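PDB 3WEU: L-lysine 6-oxidase from Marinomonas mediterranea, which oxidises the epsilon-amino group of L-lysine with molecular oxygen by means of a cysteine tryptophylquinone cofactor, releasing the hydrogen peroxide that makes it antibacterial. Local coordinates for residues F99-G104 with G382-S387; E254-S259 with I303-Q308; S259-T264 with A437-C442; M340-Y345 with G414-G419; L376-S381 with L403-T408. One frame throughout, in Å; residues are numbered along the deposited sequence.

Contact 1 of 5, residues F99-G104 with G382-S387; sequences FRELNG and GSNSVS. With SO4 (sulfate ion), chain C.
Glu101, the second residue of a type II' beta turn running from Arg100 to Asn103, brings its CA within 6.1 Å of the CA of Asn384, the closest pair of CA atoms across the contact. Its side chain sets off beside its own backbone N (chi1 -56°) and bends again at chi2. CG comes to lie 3.4 Å from Asn384 OD1, and the carboxylate plane is turned 31° from the amide plane of Asn384. At the tip, Glu101 OE1 accepts a 2.7 Å hydrogen bond from Ser387 OG, which approaches from above the carboxylate plane; Tyr392 OH is a second partner of this oxygen. The other oxygen, OE2, sits 4.1 Å from Val386 CG1. Ser387 OG is itself held by Asn384 ND2, 3.0 Å away, so the serine hydroxyl links amide to carboxylate. ND2 also has Val398 O as a partner. From the next residue of the turn, Leu102 CD2 packs on Asn384 CB at 3.9 Å. Phe99 N donates an almost straight 2.8 Å bond to O4 of a sulfate, probably from the crystallisation liquor, that Arg122 also binds. The arrangement rests on an Asx turn and the related Asx motif: Asn384 OD1 takes the backbone N of Val386 from above its carbonyl plane and that of Ser387 on an in-plane lone pair. Ser383 and Asn384 together form a classic beta bulge opposite Glu400.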
# COMPACT_ATOMS: atom_id res chain seq x y z
N PHE A 99 17.47 -2.91 -14.41
CA PHE A 99 17.30 -2.98 -15.84
C PHE A 99 16.64 -1.69 -16.37
O PHE A 99 15.57 -1.28 -15.95
CB PHE A 99 16.50 -4.22 -16.28
CG PHE A 99 16.50 -4.38 -17.80
CD1 PHE A 99 17.64 -4.82 -18.45
CD2 PHE A 99 15.39 -4.00 -18.53
CE1 PHE A 99 17.67 -4.92 -19.82
CE2 PHE A 99 15.45 -4.09 -19.91
CZ PHE A 99 16.56 -4.57 -20.53
N ARG A 100 17.37 -1.02 -17.26
CA ARG A 100 16.91 0.14 -17.98
C ARG A 100 17.06 0.02 -19.49
O ARG A 100 17.83 0.80 -20.13
CB ARG A 100 17.71 1.33 -17.48
CG ARG A 100 17.21 1.74 -16.10
CD ARG A 100 17.92 3.01 -15.71
NE ARG A 100 17.44 3.58 -14.45
CZ ARG A 100 17.83 4.77 -13.98
NH1 ARG A 100 18.75 5.49 -14.62
NH2 ARG A 100 17.30 5.21 -12.84
N GLU A 101 16.35 -0.97 -20.06
CA GLU A 101 16.40 -1.19 -21.44
C GLU A 101 17.83 -1.29 -21.96
O GLU A 101 18.60 -2.12 -21.47
CB GLU A 101 15.52 -0.14 -22.14
CG GLU A 101 14.10 -0.13 -21.63
CD GLU A 101 13.91 0.64 -20.32
OE1 GLU A 101 14.31 1.82 -20.21
OE2 GLU A 101 13.39 0.01 -19.39
N LEU A 102 18.19 -0.46 -22.94
CA LEU A 102 19.45 -0.63 -23.61
C LEU A 102 20.63 0.06 -22.93
O LEU A 102 21.79 -0.09 -23.37
CB LEU A 102 19.36 -0.16 -25.03
CG LEU A 102 18.87 -1.03 -26.16
CD1 LEU A 102 19.09 -2.52 -26.17
CD2 LEU A 102 17.85 -0.54 -27.12
N ASN A 103 20.34 0.74 -21.81
CA ASN A 103 21.45 1.39 -21.08
C ASN A 103 22.33 0.32 -20.52
O ASN A 103 21.85 -0.66 -19.88
CB ASN A 103 20.93 2.28 -19.98
CG ASN A 103 20.20 3.52 -20.54
OD1 ASN A 103 20.81 4.45 -21.11
ND2 ASN A 103 18.91 3.47 -20.48
N GLY A 104 23.62 0.51 -20.72
CA GLY A 104 24.57 -0.48 -20.28
C GLY A 104 25.09 -1.34 -21.37
O GLY A 104 26.07 -2.01 -21.18
N GLY A 382 10.27 -3.90 -30.52
CA GLY A 382 11.69 -3.96 -30.50
C GLY A 382 12.25 -3.91 -29.09
O GLY A 382 11.51 -4.11 -28.13
N SER A 383 13.57 -3.73 -28.99
CA SER A 383 14.27 -3.85 -27.73
C SER A 383 14.16 -2.58 -26.85
O SER A 383 14.67 -2.59 -25.76
CB SER A 383 15.69 -4.37 -27.93
OG SER A 383 15.74 -5.74 -28.34
N ASN A 384 13.58 -1.49 -27.35
CA ASN A 384 13.10 -0.44 -26.48
C ASN A 384 11.95 0.37 -26.96
O ASN A 384 12.11 1.45 -27.57
CB ASN A 384 14.22 0.50 -25.99
CG ASN A 384 13.66 1.53 -25.06
OD1 ASN A 384 12.68 1.27 -24.39
ND2 ASN A 384 14.33 2.67 -24.95
N SER A 385 10.76 -0.12 -26.64
CA SER A 385 9.51 0.55 -26.86
C SER A 385 8.97 1.18 -25.56
O SER A 385 7.82 1.57 -25.52
CB SER A 385 8.48 -0.46 -27.36
OG SER A 385 8.46 -1.62 -26.48
N VAL A 386 9.77 1.18 -24.52
CA VAL A 386 9.37 1.48 -23.15
C VAL A 386 9.79 2.88 -22.70
O VAL A 386 8.97 3.64 -22.12
CB VAL A 386 9.99 0.43 -22.21
CG1 VAL A 386 9.62 0.71 -20.77
CG2 VAL A 386 9.40 -0.96 -22.57
N SER A 387 11.03 3.25 -22.96
CA SER A 387 11.52 4.59 -22.47
C SER A 387 11.90 5.53 -23.62
O SER A 387 12.38 5.10 -24.65
CB SER A 387 12.70 4.38 -21.50
OG SER A 387 13.75 3.65 -22.15
S SO4 C . 15.06 -3.70 -11.52
O1 SO4 C . 15.13 -2.20 -11.43
O2 SO4 C . 15.72 -4.18 -10.23
O3 SO4 C . 13.62 -4.16 -11.50
O4 SO4 C . 15.67 -4.29 -12.79

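Contact 2 of 5, residues E254-S259 with I303-Q308; sequences EIVNIS and IQRISQ. With EDO (1,2-ethanediol), chain M.
Val256 lays its CG1 over one face of the Arg305 guanidinium, 3.5 Å from NE, while polar groups gather round the edge. There NH1 donates to Ile258 O at 2.9 Å; the oxygen lies in the guanidinium plane, although the donor stands well above the plane of the carbonyl. An ethanediol, probably left from crystallisation, meets the NE/NH2 side of the group with both hydroxyls: NE reaches its O2 at 2.8 Å and NH2 its O1 at 2.9 Å. NH1 also forms a salt bridge with Asp263, so every nitrogen of the guanidinium has a partner. The arginine gets there by an extended chain from CG to NE, with CD passing 3.3 Å from Asn257 O. The second flat group is the Gln308 amide, described here for one of its two modelled conformers. Its NE2 donates to Glu254 O at 2.8 Å, and its OE1 accepts from Val256 N at 3.0 Å, so in this conformer one side-chain amide grips the backbone on both sides of Ile255. Ile258 CD1 packs obliquely on Ile306 CG1, 3.8 Å away. The segment 254-259 thus runs across helix 295-308 on its way from strand 237-247 to helix 261-272; the Arg305-Asp263 salt bridge links these two helices, while Glu254 and Ile255 rest on Phe645 of strand 645-648.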
# COMPACT_ATOMS: atom_id res chain seq x y z
N GLU A 254 6.61 -26.11 -28.55
CA GLU A 254 6.60 -26.36 -29.99
C GLU A 254 6.59 -25.09 -30.83
O GLU A 254 6.70 -25.19 -32.05
CB GLU A 254 5.40 -27.18 -30.34
CG GLU A 254 5.46 -28.55 -29.72
CD GLU A 254 4.11 -29.27 -29.62
OE1 GLU A 254 3.99 -30.44 -30.09
OE2 GLU A 254 3.17 -28.70 -29.01
N ILE A 255 6.40 -23.94 -30.22
CA ILE A 255 6.33 -22.67 -30.95
C ILE A 255 7.69 -21.98 -30.81
O ILE A 255 8.19 -21.79 -29.72
CB ILE A 255 5.21 -21.78 -30.38
CG1 ILE A 255 3.88 -22.58 -30.48
CG2 ILE A 255 5.13 -20.46 -31.13
CD1 ILE A 255 2.63 -21.91 -30.13
N VAL A 256 8.29 -21.68 -31.96
CA VAL A 256 9.65 -21.18 -32.03
C VAL A 256 9.66 -19.66 -32.30
O VAL A 256 8.88 -19.17 -33.12
CB VAL A 256 10.33 -21.92 -33.20
CG1 VAL A 256 11.77 -21.49 -33.40
CG2 VAL A 256 10.27 -23.43 -32.99
N ASN A 257 10.56 -18.96 -31.63
CA ASN A 257 10.78 -17.54 -31.84
C ASN A 257 11.35 -17.28 -33.22
O ASN A 257 12.22 -17.99 -33.71
CB ASN A 257 11.70 -16.99 -30.73
CG ASN A 257 11.05 -17.08 -29.35
OD1 ASN A 257 10.25 -16.23 -29.00
ND2 ASN A 257 11.33 -18.15 -28.60
N ILE A 258 10.83 -16.23 -33.87
CA ILE A 258 11.33 -15.82 -35.14
C ILE A 258 12.85 -15.65 -35.16
O ILE A 258 13.51 -16.17 -36.07
CB ILE A 258 10.61 -14.56 -35.64
CG1 ILE A 258 9.16 -14.90 -36.07
CG2 ILE A 258 11.38 -13.97 -36.86
CD1 ILE A 258 8.23 -13.68 -36.15
N SER A 259 13.38 -14.96 -34.16
CA SER A 259 14.84 -14.92 -33.94
C SER A 259 15.11 -15.55 -32.56
O SER A 259 14.69 -15.05 -31.50
CB SER A 259 15.41 -13.49 -34.04
OG SER A 259 15.02 -12.85 -35.27
N ILE A 303 9.63 -18.37 -42.23
CA ILE A 303 8.25 -18.44 -42.63
C ILE A 303 7.45 -19.36 -41.72
O ILE A 303 6.34 -19.01 -41.32
CB ILE A 303 8.18 -18.97 -44.07
CG1 ILE A 303 8.90 -18.02 -45.05
CG2 ILE A 303 6.76 -19.15 -44.46
CD1 ILE A 303 9.07 -18.62 -46.45
N GLN A 304 8.01 -20.51 -41.38
CA GLN A 304 7.33 -21.45 -40.48
C GLN A 304 7.16 -20.80 -39.09
O GLN A 304 6.14 -20.96 -38.47
CB GLN A 304 8.10 -22.78 -40.29
CG GLN A 304 8.22 -23.59 -41.57
CD GLN A 304 9.12 -24.82 -41.43
OE1 GLN A 304 10.23 -24.83 -40.81
NE2 GLN A 304 8.69 -25.82 -42.08
N ARG A 305 8.18 -20.09 -38.59
CA ARG A 305 8.07 -19.51 -37.24
C ARG A 305 6.94 -18.48 -37.24
O ARG A 305 6.09 -18.51 -36.38
CB ARG A 305 9.42 -18.93 -36.84
CG ARG A 305 10.43 -19.99 -36.57
CD ARG A 305 11.82 -19.44 -36.68
NE ARG A 305 12.80 -20.49 -36.56
CZ ARG A 305 14.08 -20.23 -36.27
NH1 ARG A 305 14.46 -18.96 -36.09
NH2 ARG A 305 14.97 -21.21 -36.13
N ILE A 306 6.93 -17.62 -38.25
CA ILE A 306 5.95 -16.58 -38.38
C ILE A 306 4.53 -17.23 -38.34
O ILE A 306 3.63 -16.76 -37.62
CB ILE A 306 6.09 -15.79 -39.68
CG1 ILE A 306 7.34 -14.91 -39.65
CG2 ILE A 306 4.92 -14.90 -39.83
CD1 ILE A 306 7.72 -14.41 -41.01
N SER A 307 4.39 -18.35 -39.03
CA SER A 307 3.09 -19.04 -39.16
C SER A 307 2.53 -19.63 -37.88
O SER A 307 1.40 -20.00 -37.87
CB SER A 307 3.17 -20.19 -40.18
OG SER A 307 3.77 -21.34 -39.64
N GLN A 308 3.37 -19.78 -36.84
CA GLN A 308 2.97 -20.35 -35.55
C GLN A 308 2.47 -19.31 -34.56
O GLN A 308 1.76 -19.66 -33.64
CB GLN A 308 4.15 -21.09 -34.89
CG GLN A 308 4.66 -22.34 -35.58
CD GLN A 308 5.78 -23.03 -34.75
OE1 GLN A 308 6.95 -22.47 -34.51
NE2 GLN A 308 5.45 -24.29 -34.35
C1 EDO M . 13.57 -24.54 -37.67
O1 EDO M . 14.67 -24.01 -36.90
C2 EDO M . 12.38 -24.52 -36.78
O2 EDO M . 11.98 -23.18 -36.86

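Contact 3 of 5, residues S259-T264 with A437-C442; sequences STLSDT and ASIGNC
Leu261 and Ile439 cross obliquely where a capping box starts helix 261-272 against the turn that follows helix 433-439. In the box, Thr260 OG1 accepts from Asp263 N while Thr260 N donates to Asp263 OD2. Leu261 CD1 lies 3.9 Å from Ile439 CB. The isoleucine holds CG1 between its backbone N and carbonyl carbon (chi1 54°), and CD1 then reaches 3.8 Å from Ser262 CA, against the first turn of the helix. Nearer the backbone, Leu261 CB meets Cys442 CB at 3.9 Å. Ser262 CB comes up to Gly440 CA, 3.7 Å away, where the glycine has only backbone to offer, and its OG turns to Tyr467. The opening N-H groups of the helix are partly served from across the contact: Leu261 N donates to Cys442 O at 2.9 Å, and Ser262 N makes a weak bond to Ile439 O. The latter oxygen also accepts Cys442 N within the type I turn from Ile439 to Cys442. Beside them the methyl of Thr260 presses on the backbone, CG2 standing 3.1 Å from Gly440 O, and Thr260 CA makes a CH...O contact of 3.4 Å with Cys442 O.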
# COMPACT_ATOMS: atom_id res chain seq x y z
N SER A 259 13.38 -14.96 -34.16
CA SER A 259 14.84 -14.92 -33.94
C SER A 259 15.11 -15.55 -32.56
O SER A 259 14.69 -15.05 -31.50
CB SER A 259 15.41 -13.49 -34.04
OG SER A 259 15.02 -12.85 -35.27
N THR A 260 15.72 -16.72 -32.61
CA THR A 260 16.11 -17.49 -31.43
C THR A 260 17.49 -17.08 -30.95
O THR A 260 18.29 -16.44 -31.67
CB THR A 260 16.15 -19.01 -31.67
OG1 THR A 260 17.32 -19.34 -32.44
CG2 THR A 260 14.93 -19.49 -32.45
N LEU A 261 17.81 -17.50 -29.73
CA LEU A 261 19.20 -17.27 -29.27
C LEU A 261 20.24 -18.02 -30.06
O LEU A 261 21.40 -17.56 -30.22
CB LEU A 261 19.31 -17.59 -27.80
CG LEU A 261 20.19 -16.77 -26.85
CD1 LEU A 261 21.46 -17.47 -26.55
CD2 LEU A 261 20.40 -15.27 -27.13
N SER A 262 19.87 -19.15 -30.67
CA SER A 262 20.78 -19.75 -31.69
C SER A 262 21.02 -18.84 -32.90
O SER A 262 22.18 -18.66 -33.30
CB SER A 262 20.33 -21.13 -32.15
OG SER A 262 21.22 -21.68 -33.12
N ASP A 263 19.98 -18.21 -33.40
CA ASP A 263 20.16 -17.20 -34.45
C ASP A 263 21.12 -16.10 -33.92
O ASP A 263 21.99 -15.65 -34.67
CB ASP A 263 18.87 -16.57 -34.92
CG ASP A 263 17.94 -17.57 -35.48
OD1 ASP A 263 18.37 -18.36 -36.30
OD2 ASP A 263 16.78 -17.64 -35.02
N THR A 264 20.98 -15.70 -32.66
CA THR A 264 21.85 -14.66 -32.10
C THR A 264 23.31 -15.12 -32.16
O THR A 264 24.22 -14.39 -32.67
CB THR A 264 21.47 -14.28 -30.69
OG1 THR A 264 20.14 -13.75 -30.67
CG2 THR A 264 22.47 -13.24 -30.12
N ALA A 437 20.11 -26.89 -30.54
CA ALA A 437 18.90 -27.42 -29.95
C ALA A 437 18.64 -26.88 -28.57
O ALA A 437 17.53 -26.98 -28.13
CB ALA A 437 18.92 -28.93 -29.87
N SER A 438 19.66 -26.39 -27.88
CA SER A 438 19.44 -25.85 -26.57
C SER A 438 18.95 -24.42 -26.69
O SER A 438 17.78 -24.09 -26.36
CB SER A 438 20.73 -25.91 -25.75
OG SER A 438 21.80 -25.36 -26.51
N ILE A 439 19.84 -23.56 -27.18
CA ILE A 439 19.56 -22.13 -27.22
C ILE A 439 18.62 -21.72 -28.34
O ILE A 439 18.10 -20.63 -28.31
CB ILE A 439 20.83 -21.30 -27.22
CG1 ILE A 439 21.76 -21.70 -28.33
CG2 ILE A 439 21.54 -21.44 -25.89
CD1 ILE A 439 22.81 -20.62 -28.57
N GLY A 440 18.37 -22.59 -29.30
CA GLY A 440 17.37 -22.33 -30.34
C GLY A 440 15.98 -22.33 -29.75
O GLY A 440 15.06 -21.76 -30.36
N ASN A 441 15.86 -22.89 -28.54
CA ASN A 441 14.60 -22.80 -27.78
C ASN A 441 14.47 -21.62 -26.82
O ASN A 441 13.55 -21.59 -26.03
CB ASN A 441 14.38 -24.13 -27.10
CG ASN A 441 14.13 -25.22 -28.12
OD1 ASN A 441 13.30 -25.04 -29.00
ND2 ASN A 441 14.83 -26.32 -28.02
N CYS A 442 15.44 -20.69 -26.89
CA CYS A 442 15.40 -19.45 -26.11
C CYS A 442 15.20 -18.24 -27.02
O CYS A 442 15.48 -18.27 -28.23
CB CYS A 442 16.72 -19.24 -25.43
SG CYS A 442 17.17 -20.53 -24.19

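Contact 4 of 5, residues M340-Y345 with G414-G419; sequences MKYYNY and GQWAEG
Tyr342 and Trp416 both carry CG anti to the backbone N (chi1 169° for the tryptophan), and the rings beyond meet as an edge-to-face pair. They belong to two nearly antiparallel helices, 336-344 and 407-418, whose short segments have axes 8.8 Å apart and N-to-C directions at 158°. The six-membered ring of Trp416 turns its edge to the face of Tyr342, with centroids 5.0 Å apart and planes at 71°. Its CH2 stands over that face, toward the rim, and CZ3 comes within 3.6 Å of Tyr342 CD1. Hydrogen bonds outside the pair occupy both polar ends: Tyr342 OH with Phe321 O, and Trp416 NE1 with Tyr328 O. Along the helix pair, Ala417 CB fits between two side chains of the facing helix, meeting Tyr343 CB at 3.6 Å and Met340 SD at 3.7 Å; the methionine chain is bent at chi2 and chi3. Helix 407-418 closes beyond this point with a Schellman motif at Gly419, whose phi is positive. One turn back, Tyr343 lies flat against bare backbone: Gly414 CA sits over one face of its ring, 3.4 Å from CE1.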
# COMPACT_ATOMS: atom_id res chain seq x y z
N MET A 340 10.93 -9.45 -53.87
CA MET A 340 11.45 -8.18 -53.41
C MET A 340 10.38 -7.40 -52.58
O MET A 340 10.72 -6.72 -51.60
CB MET A 340 11.85 -7.32 -54.58
CG MET A 340 13.09 -7.74 -55.29
SD MET A 340 14.57 -7.54 -54.31
CE MET A 340 14.39 -5.94 -53.73
N LYS A 341 9.14 -7.48 -53.00
CA LYS A 341 8.06 -6.84 -52.28
C LYS A 341 7.99 -7.46 -50.87
O LYS A 341 7.87 -6.73 -49.91
CB LYS A 341 6.75 -6.98 -52.95
CG LYS A 341 5.70 -6.01 -52.41
CD LYS A 341 4.39 -6.24 -53.13
CE LYS A 341 3.61 -4.99 -53.53
NZ LYS A 341 3.88 -3.88 -52.60
N TYR A 342 8.06 -8.79 -50.76
CA TYR A 342 8.01 -9.53 -49.49
C TYR A 342 9.16 -9.05 -48.60
O TYR A 342 8.98 -8.66 -47.46
CB TYR A 342 8.11 -11.05 -49.82
CG TYR A 342 8.07 -12.02 -48.68
CD1 TYR A 342 9.06 -12.07 -47.71
CD2 TYR A 342 7.02 -12.95 -48.58
CE1 TYR A 342 9.02 -13.00 -46.65
CE2 TYR A 342 6.97 -13.84 -47.51
CZ TYR A 342 7.97 -13.88 -46.57
OH TYR A 342 7.89 -14.77 -45.51
N TYR A 343 10.37 -9.02 -49.15
CA TYR A 343 11.53 -8.58 -48.44
C TYR A 343 11.49 -7.12 -48.00
O TYR A 343 11.90 -6.77 -46.89
CB TYR A 343 12.78 -8.75 -49.35
CG TYR A 343 14.02 -8.13 -48.77
CD1 TYR A 343 14.73 -8.74 -47.78
CD2 TYR A 343 14.50 -6.92 -49.23
CE1 TYR A 343 15.91 -8.17 -47.25
CE2 TYR A 343 15.65 -6.34 -48.73
CZ TYR A 343 16.37 -6.98 -47.73
OH TYR A 343 17.50 -6.39 -47.16
N ASN A 344 10.96 -6.28 -48.87
CA ASN A 344 10.94 -4.84 -48.59
C ASN A 344 9.93 -4.48 -47.51
O ASN A 344 9.94 -3.37 -47.02
CB ASN A 344 10.71 -4.04 -49.84
CG ASN A 344 11.95 -3.94 -50.70
OD1 ASN A 344 13.06 -3.84 -50.19
ND2 ASN A 344 11.72 -3.70 -51.98
N TYR A 345 9.09 -5.45 -47.10
CA TYR A 345 8.25 -5.24 -45.93
C TYR A 345 8.91 -5.54 -44.61
O TYR A 345 8.30 -5.28 -43.52
CB TYR A 345 6.97 -6.07 -46.08
CG TYR A 345 5.89 -5.49 -46.99
CD1 TYR A 345 5.50 -4.12 -46.89
CD2 TYR A 345 5.22 -6.29 -47.90
CE1 TYR A 345 4.43 -3.62 -47.70
CE2 TYR A 345 4.18 -5.78 -48.71
CZ TYR A 345 3.78 -4.48 -48.56
OH TYR A 345 2.79 -4.02 -49.28
N GLY A 414 17.40 -11.21 -48.04
CA GLY A 414 17.70 -10.34 -49.17
C GLY A 414 18.33 -11.12 -50.33
O GLY A 414 18.08 -10.78 -51.49
N GLN A 415 19.13 -12.15 -50.04
CA GLN A 415 19.66 -13.00 -51.08
C GLN A 415 18.51 -13.76 -51.76
O GLN A 415 18.45 -13.87 -52.99
CB GLN A 415 20.70 -13.95 -50.53
CG GLN A 415 21.99 -13.30 -50.02
CD GLN A 415 22.59 -12.37 -51.04
OE1 GLN A 415 22.26 -11.15 -51.08
NE2 GLN A 415 23.49 -12.89 -51.85
N TRP A 416 17.60 -14.28 -50.97
CA TRP A 416 16.41 -14.85 -51.50
C TRP A 416 15.66 -13.91 -52.38
O TRP A 416 15.29 -14.29 -53.53
CB TRP A 416 15.51 -15.43 -50.37
CG TRP A 416 14.15 -15.83 -50.77
CD1 TRP A 416 13.75 -17.05 -51.29
CD2 TRP A 416 12.96 -15.07 -50.59
NE1 TRP A 416 12.41 -17.04 -51.51
CE2 TRP A 416 11.89 -15.83 -51.11
CE3 TRP A 416 12.70 -13.79 -50.13
CZ2 TRP A 416 10.60 -15.38 -51.09
CZ3 TRP A 416 11.39 -13.32 -50.16
CH2 TRP A 416 10.37 -14.12 -50.60
N ALA A 417 15.46 -12.68 -51.91
CA ALA A 417 14.72 -11.70 -52.69
C ALA A 417 15.42 -11.44 -54.07
O ALA A 417 14.74 -11.34 -55.13
CB ALA A 417 14.66 -10.41 -51.93
N GLU A 418 16.74 -11.32 -54.01
CA GLU A 418 17.56 -11.26 -55.25
C GLU A 418 17.54 -12.45 -56.18
O GLU A 418 17.95 -12.30 -57.31
CB GLU A 418 19.01 -10.93 -54.95
CG GLU A 418 19.15 -9.57 -54.29
CD GLU A 418 18.94 -8.39 -55.25
OE1 GLU A 418 18.77 -8.57 -56.45
OE2 GLU A 418 18.96 -7.28 -54.76
N GLY A 419 17.09 -13.62 -55.74
CA GLY A 419 17.11 -14.80 -56.58
C GLY A 419 18.41 -15.62 -56.38
O GLY A 419 18.58 -16.65 -57.01

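Contact 5 of 5, residues L376-S381 with L403-T408; sequences LMPMNS and LALDAT
Leu403 CB lies 3.4 Å from Ser381 O, the start of a side chain that pushes between Pro378 and Asn380. CG, anti to the backbone N (chi1 -166°), comes 3.8 Å from Pro378 CG. The two methyls then part: CD1 stays by Ser381 O at 3.7 Å, while CD2 settles between Asn380 CB and Pro378 CG, 3.6 Å from each. The leucine crosses the proline ring at about a right angle but lies alongside Asn380, pointing the same way. Behind it the backbones join, Leu403 N donating to Asn380 O at 3.0 Å from above the carbonyl plane. One step beyond the ends of strands 381-382 and 400-402, where Gly382 bonds with Lys401, this bond continues the antiparallel pairing. Segment 403-408 then leads into helix 407-418. Leu403 O accepts a hydrogen bond from Arg347 NH1. The Asn380 amide is held at ND2, which donates in its own plane to a lone pair of Ser381 O and also bonds to Trp580 O, of the residue before the tryptophylquinone Trp581 in sequence. The peptide before Pro378 is cis, and on that side a water spans the segments, donating to Met377 O and accepting from Leu405 N at 2.9 Å. Beside it the proline ring reaches the second leucine, Pro378 CG lying 4.3 Å from Leu405 CD2.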
# COMPACT_ATOMS: atom_id res chain seq x y z
N LEU A 376 5.11 -3.36 -40.76
CA LEU A 376 6.34 -3.94 -41.19
C LEU A 376 6.79 -5.11 -40.32
O LEU A 376 6.25 -5.30 -39.23
CB LEU A 376 7.39 -2.86 -41.31
CG LEU A 376 7.08 -1.70 -42.26
CD1 LEU A 376 8.18 -0.66 -42.18
CD2 LEU A 376 6.96 -2.17 -43.70
N MET A 377 7.71 -5.93 -40.87
CA MET A 377 7.95 -7.26 -40.39
C MET A 377 9.31 -7.41 -39.71
O MET A 377 10.30 -6.79 -40.14
CB MET A 377 7.88 -8.26 -41.55
CG MET A 377 6.42 -8.46 -41.99
SD MET A 377 5.52 -9.47 -40.82
CE MET A 377 6.32 -11.03 -41.06
N PRO A 378 9.39 -8.30 -38.72
CA PRO A 378 8.27 -8.99 -38.09
C PRO A 378 7.51 -7.93 -37.24
O PRO A 378 8.13 -6.98 -36.74
CB PRO A 378 8.95 -10.04 -37.22
CG PRO A 378 10.35 -9.64 -37.13
CD PRO A 378 10.67 -8.64 -38.14
N MET A 379 6.21 -8.10 -37.12
CA MET A 379 5.41 -7.16 -36.33
C MET A 379 5.36 -7.54 -34.84
O MET A 379 4.63 -8.48 -34.42
CB MET A 379 4.03 -7.04 -36.89
CG MET A 379 3.17 -5.97 -36.19
SD MET A 379 3.94 -4.33 -36.15
CE MET A 379 3.87 -4.09 -34.34
N ASN A 380 6.12 -6.78 -34.04
CA ASN A 380 6.43 -7.08 -32.65
C ASN A 380 7.19 -5.87 -32.12
O ASN A 380 7.74 -5.03 -32.90
CB ASN A 380 7.30 -8.32 -32.55
CG ASN A 380 7.28 -9.00 -31.18
OD1 ASN A 380 6.45 -9.88 -30.93
ND2 ASN A 380 8.29 -8.66 -30.31
N SER A 381 7.19 -5.72 -30.80
CA SER A 381 8.06 -4.74 -30.17
C SER A 381 9.51 -5.00 -30.47
O SER A 381 9.94 -6.17 -30.66
CB SER A 381 7.90 -4.78 -28.69
OG SER A 381 8.64 -3.76 -28.10
N LEU A 403 10.38 -4.44 -34.08
CA LEU A 403 11.31 -5.53 -34.29
C LEU A 403 11.89 -5.59 -35.67
O LEU A 403 11.24 -5.24 -36.64
CB LEU A 403 10.63 -6.88 -33.94
CG LEU A 403 11.48 -8.13 -33.78
CD1 LEU A 403 12.52 -7.96 -32.67
CD2 LEU A 403 10.60 -9.33 -33.54
N ALA A 404 13.13 -6.07 -35.77
CA ALA A 404 13.73 -6.53 -37.06
C ALA A 404 14.26 -7.91 -36.80
O ALA A 404 14.50 -8.34 -35.63
CB ALA A 404 14.91 -5.62 -37.46
N LEU A 405 14.49 -8.63 -37.89
CA LEU A 405 15.31 -9.79 -37.86
C LEU A 405 16.74 -9.43 -37.43
O LEU A 405 17.15 -8.23 -37.37
CB LEU A 405 15.35 -10.41 -39.24
CG LEU A 405 14.03 -10.91 -39.81
CD1 LEU A 405 14.17 -11.41 -41.23
CD2 LEU A 405 13.39 -12.01 -38.98
N ASP A 406 17.55 -10.44 -37.15
CA ASP A 406 18.95 -10.17 -36.95
C ASP A 406 19.63 -9.98 -38.31
O ASP A 406 19.06 -10.27 -39.33
CB ASP A 406 19.65 -11.18 -36.00
CG ASP A 406 19.90 -12.54 -36.56
OD1 ASP A 406 20.37 -12.64 -37.72
OD2 ASP A 406 19.74 -13.58 -35.79
N ALA A 407 20.83 -9.43 -38.29
CA ALA A 407 21.47 -8.98 -39.51
C ALA A 407 21.76 -10.13 -40.47
O ALA A 407 21.60 -9.97 -41.67
CB ALA A 407 22.76 -8.23 -39.19
N THR A 408 22.01 -11.30 -39.92
CA THR A 408 22.29 -12.48 -40.76
C THR A 408 21.02 -13.06 -41.36
O THR A 408 20.95 -13.32 -42.58
CB THR A 408 23.18 -13.49 -40.01
OG1 THR A 408 24.41 -12.81 -39.67
CG2 THR A 408 23.43 -14.76 -40.87
O HOH W 1 13.28 -7.28 -40.15

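Contacts 2, 3 and 5 form one continuous buried cluster. Contacts 2 and 3 share Ser259 and are joined by the salt bridge from Arg305 NH1 to Asp263 OD2, 2.9 Å long. Ile258 CG2 of contact 2 packs 3.5 Å from Leu405 CD2 of contact 5, whose Asp406 OD2 lies 3.2 Å from Asp263 CB of contact 3. Contact 4 reaches contact 5 through helix 407-418 and a probable hydrogen bond between Tyr345 O and Met377 N. Contact 1 adjoins contact 5 at Ser381 and Gly382, with about 16 Å between centres, against about 30 Å between the centres of contacts 1 and 4. Asn380 and Ser385 both touch Trp580, the residue before cofactor residue Trp581 in sequence.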